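Local coordinates for protein alpha-1,2-mannosidase (Trichoderma reesei, PDB 1HCU) that probably trims alpha-1,2-linked mannose residues from high-mannose N-glycans, as a calcium-dependent hydrolase of glycosyl hydrolase family 47, at residues G143-P157 with V165-I178. Residues are numbered along the deposited sequence; the frame is centred on the assembly and turned at random.
Sequences GLKVAFTTPSGVPDP and VRRSGASSNNVAEI
D156 meets R167, in strand 166-167, and the S168-A170 turn that follows, illustrating how one buried carboxylate can organise a loop. R167 NE reaches D156 OD1 on the anti side, donating a nearly straight hydrogen bond (160°) that is part of a salt bridge. D156 OD1 also accepts from G169 N on the syn side at 2.6 Å, and from A170 N above the carboxylate plane. D156 OD2 takes S168 OG through its syn lone pair at 2.6 Å. With CG anti to the backbone N (chi1 -179°), the carboxylate extends into this turn, where S168 OG also accepts from A170 N in an ST turn. An asparagine here would probably leave the R167 guanidinium without its counter-charge and the turn amides more weakly held.

The bend of R167 at chi3 (71°) carries NH1 to T149 O, 3.2 Å away and above the carbonyl plane, while T150 CG2 lies over one guanidinium face. Farther along, N173 ND2 donates to P155 O at 3.1 Å, and water joins P157 O to E177 OE2.

Apolar contacts flank the polar centre. V146 CB meets V165 CG1 at 3.5 Å, P157 CD lies on A170 CB while P157 CB runs past the N173 amide, and V154 CG1 touches I178 CD1.

Within the family 47 (alpha/alpha)7 barrel, E177's side chain lies about 6 Å from that of E100, the predicted proton donor. The contact ties helix 127-144, the 3-10 segment 145-148 and the loop behind it to strands 166-167 and 172-174 and helix 175-178; V154 and I178 pack on V226 of strand 225-227, beside helix 196-209.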
# COMPACT_ATOMS: atom_id res chain seq x y z
N GLY A 143 13.49 13.44 13.14
CA GLY A 143 14.76 12.89 12.70
C GLY A 143 14.71 12.70 11.20
O GLY A 143 15.66 13.00 10.47
N LEU A 144 13.57 12.21 10.74
CA LEU A 144 13.36 11.96 9.33
C LEU A 144 13.44 13.25 8.51
O LEU A 144 13.90 13.24 7.37
CB LEU A 144 11.99 11.31 9.12
CG LEU A 144 11.87 9.82 8.75
CD1 LEU A 144 13.00 8.97 9.31
CD2 LEU A 144 10.52 9.35 9.24
N LYS A 145 13.03 14.37 9.10
CA LYS A 145 13.03 15.64 8.38
C LYS A 145 14.36 16.07 7.77
O LYS A 145 14.38 16.91 6.87
CB LYS A 145 12.46 16.75 9.26
CG LYS A 145 13.36 17.21 10.38
CD LYS A 145 12.81 18.50 10.98
CE LYS A 145 13.70 19.03 12.08
NZ LYS A 145 13.19 20.33 12.62
N VAL A 146 15.47 15.50 8.25
CA VAL A 146 16.79 15.86 7.71
C VAL A 146 16.86 15.47 6.23
O VAL A 146 17.70 15.97 5.47
CB VAL A 146 17.95 15.15 8.50
CG1 VAL A 146 18.05 13.67 8.12
CG2 VAL A 146 19.27 15.87 8.25
N ALA A 147 15.95 14.60 5.82
CA ALA A 147 15.85 14.13 4.45
C ALA A 147 15.56 15.28 3.48
O ALA A 147 15.96 15.23 2.31
CB ALA A 147 14.75 13.08 4.34
N PHE A 148 14.86 16.30 3.96
CA PHE A 148 14.52 17.44 3.13
C PHE A 148 15.57 18.54 3.07
O PHE A 148 15.31 19.60 2.49
CB PHE A 148 13.20 18.06 3.59
CG PHE A 148 12.05 17.11 3.59
CD1 PHE A 148 11.77 16.35 4.73
CD2 PHE A 148 11.26 16.95 2.46
CE1 PHE A 148 10.71 15.46 4.73
CE2 PHE A 148 10.20 16.06 2.46
CZ PHE A 148 9.92 15.31 3.60
N THR A 149 16.74 18.30 3.66
CA THR A 149 17.80 19.31 3.66
C THR A 149 18.64 19.27 2.39
O THR A 149 19.86 19.45 2.43
CB THR A 149 18.74 19.20 4.90
OG1 THR A 149 19.31 17.88 4.96
CG2 THR A 149 17.99 19.50 6.18
N THR A 150 17.99 19.01 1.26
CA THR A 150 18.68 18.97 -0.03
C THR A 150 18.56 20.38 -0.62
O THR A 150 17.74 21.17 -0.19
CB THR A 150 18.01 17.99 -0.99
OG1 THR A 150 16.63 18.37 -1.16
CG2 THR A 150 18.08 16.57 -0.46
N PRO A 151 19.38 20.70 -1.63
CA PRO A 151 19.35 22.02 -2.27
C PRO A 151 17.98 22.40 -2.84
O PRO A 151 17.58 23.56 -2.78
CB PRO A 151 20.42 21.90 -3.36
CG PRO A 151 21.39 20.93 -2.78
CD PRO A 151 20.48 19.88 -2.18
N SER A 152 17.26 21.41 -3.37
CA SER A 152 15.94 21.65 -3.96
C SER A 152 14.78 21.48 -2.98
O SER A 152 13.73 22.09 -3.13
CB SER A 152 15.69 20.70 -5.13
OG SER A 152 15.57 19.36 -4.67
N GLY A 153 14.98 20.62 -1.99
CA GLY A 153 13.92 20.36 -1.05
C GLY A 153 13.37 18.97 -1.32
O GLY A 153 12.59 18.44 -0.53
N VAL A 154 13.76 18.38 -2.46
CA VAL A 154 13.32 17.03 -2.80
C VAL A 154 14.01 16.15 -1.77
O VAL A 154 15.24 16.16 -1.64
CB VAL A 154 13.78 16.59 -4.22
CG1 VAL A 154 13.42 15.12 -4.47
CG2 VAL A 154 13.13 17.47 -5.27
N PRO A 155 13.22 15.36 -1.01
CA PRO A 155 13.78 14.48 0.02
C PRO A 155 14.81 13.47 -0.46
O PRO A 155 14.71 12.93 -1.57
CB PRO A 155 12.53 13.80 0.59
CG PRO A 155 11.65 13.71 -0.62
CD PRO A 155 11.79 15.09 -1.21
N ASP A 156 15.80 13.23 0.38
CA ASP A 156 16.85 12.25 0.13
C ASP A 156 16.15 10.98 0.63
O ASP A 156 15.56 11.00 1.70
CB ASP A 156 18.06 12.58 1.00
CG ASP A 156 19.22 11.63 0.79
OD1 ASP A 156 20.35 12.14 0.63
OD2 ASP A 156 19.02 10.40 0.81
N PRO A 157 16.20 9.89 -0.14
CA PRO A 157 15.56 8.61 0.21
C PRO A 157 16.08 7.90 1.47
O PRO A 157 15.35 7.12 2.10
CB PRO A 157 15.77 7.76 -1.04
CG PRO A 157 17.11 8.23 -1.53
CD PRO A 157 16.99 9.75 -1.38
N VAL A 165 21.98 12.55 13.31
CA VAL A 165 20.97 12.70 12.27
C VAL A 165 21.61 13.29 11.01
O VAL A 165 22.08 14.42 11.03
CB VAL A 165 19.80 13.62 12.73
CG1 VAL A 165 18.77 13.76 11.62
CG2 VAL A 165 19.14 13.05 13.97
N ARG A 166 21.63 12.51 9.93
CA ARG A 166 22.22 12.96 8.67
C ARG A 166 21.53 12.38 7.43
O ARG A 166 20.87 11.35 7.50
CB ARG A 166 23.72 12.60 8.63
CG ARG A 166 24.04 11.17 9.04
CD ARG A 166 25.52 10.85 8.87
NE ARG A 166 25.85 10.58 7.48
CZ ARG A 166 26.01 9.37 6.96
NH1 ARG A 166 25.88 8.29 7.73
NH2 ARG A 166 26.26 9.22 5.67
N ARG A 167 21.71 13.08 6.31
CA ARG A 167 21.17 12.72 5.00
C ARG A 167 22.16 11.74 4.40
O ARG A 167 23.35 11.79 4.72
CB ARG A 167 21.18 13.94 4.09
CG ARG A 167 19.90 14.32 3.45
CD ARG A 167 20.17 15.52 2.57
NE ARG A 167 20.96 15.13 1.40
CZ ARG A 167 21.63 15.98 0.64
NH1 ARG A 167 21.61 17.28 0.92
NH2 ARG A 167 22.30 15.54 -0.42
N SER A 168 21.71 10.87 3.50
CA SER A 168 22.62 9.93 2.86
C SER A 168 23.43 10.68 1.79
O SER A 168 24.55 10.31 1.46
CB SER A 168 21.86 8.77 2.22
OG SER A 168 21.29 9.17 0.99
N GLY A 169 22.84 11.74 1.24
CA GLY A 169 23.51 12.51 0.22
C GLY A 169 23.23 12.03 -1.20
O GLY A 169 23.97 12.37 -2.13
N ALA A 170 22.18 11.24 -1.38
CA ALA A 170 21.84 10.75 -2.71
C ALA A 170 21.60 11.95 -3.62
O ALA A 170 21.24 13.03 -3.14
CB ALA A 170 20.59 9.87 -2.65
N SER A 171 21.78 11.75 -4.92
CA SER A 171 21.59 12.83 -5.88
C SER A 171 20.23 12.79 -6.58
O SER A 171 19.89 13.69 -7.35
CB SER A 171 22.70 12.79 -6.93
OG SER A 171 22.72 11.54 -7.59
N SER A 172 19.44 11.74 -6.31
CA SER A 172 18.11 11.60 -6.90
C SER A 172 17.27 10.62 -6.11
O SER A 172 17.79 9.87 -5.28
CB SER A 172 18.20 11.13 -8.35
OG SER A 172 18.60 9.77 -8.42
N ASN A 173 15.97 10.62 -6.39
CA ASN A 173 15.02 9.75 -5.71
C ASN A 173 13.92 9.44 -6.73
O ASN A 173 13.87 10.07 -7.80
CB ASN A 173 14.44 10.51 -4.50
CG ASN A 173 13.83 9.59 -3.45
OD1 ASN A 173 13.73 8.37 -3.63
ND2 ASN A 173 13.42 10.18 -2.34
N ASN A 174 13.05 8.47 -6.42
CA ASN A 174 11.95 8.13 -7.32
C ASN A 174 10.67 8.82 -6.86
O ASN A 174 10.53 9.17 -5.69
CB ASN A 174 11.73 6.59 -7.42
CG ASN A 174 11.46 5.92 -6.08
OD1 ASN A 174 12.38 5.46 -5.39
ND2 ASN A 174 10.19 5.86 -5.70
N VAL A 175 9.73 9.02 -7.79
CA VAL A 175 8.48 9.70 -7.50
C VAL A 175 7.63 9.01 -6.44
O VAL A 175 6.96 9.68 -5.65
CB VAL A 175 7.62 9.92 -8.79
CG1 VAL A 175 8.39 10.79 -9.77
CG2 VAL A 175 7.26 8.59 -9.43
N ALA A 176 7.64 7.68 -6.39
CA ALA A 176 6.85 7.01 -5.37
C ALA A 176 7.34 7.40 -3.97
O ALA A 176 6.54 7.78 -3.12
CB ALA A 176 6.89 5.50 -5.55
N GLU A 177 8.64 7.32 -3.73
CA GLU A 177 9.18 7.64 -2.41
C GLU A 177 9.12 9.13 -2.05
O GLU A 177 9.03 9.49 -0.88
CB GLU A 177 10.61 7.10 -2.29
CG GLU A 177 10.68 5.61 -2.62
CD GLU A 177 11.96 4.93 -2.17
OE1 GLU A 177 12.35 3.93 -2.81
OE2 GLU A 177 12.56 5.37 -1.17
N ILE A 178 9.15 9.98 -3.07
CA ILE A 178 9.06 11.41 -2.87
C ILE A 178 7.60 11.81 -2.65
O ILE A 178 7.29 12.62 -1.79
CB ILE A 178 9.54 12.18 -4.11
CG1 ILE A 178 11.04 11.96 -4.32
CG2 ILE A 178 9.21 13.66 -3.96
CD1 ILE A 178 11.56 12.55 -5.62
O HOH W 1 22.20 20.18 0.81
O HOH W 2 12.60 6.88 0.87
O HOH W 3 15.28 4.05 0.52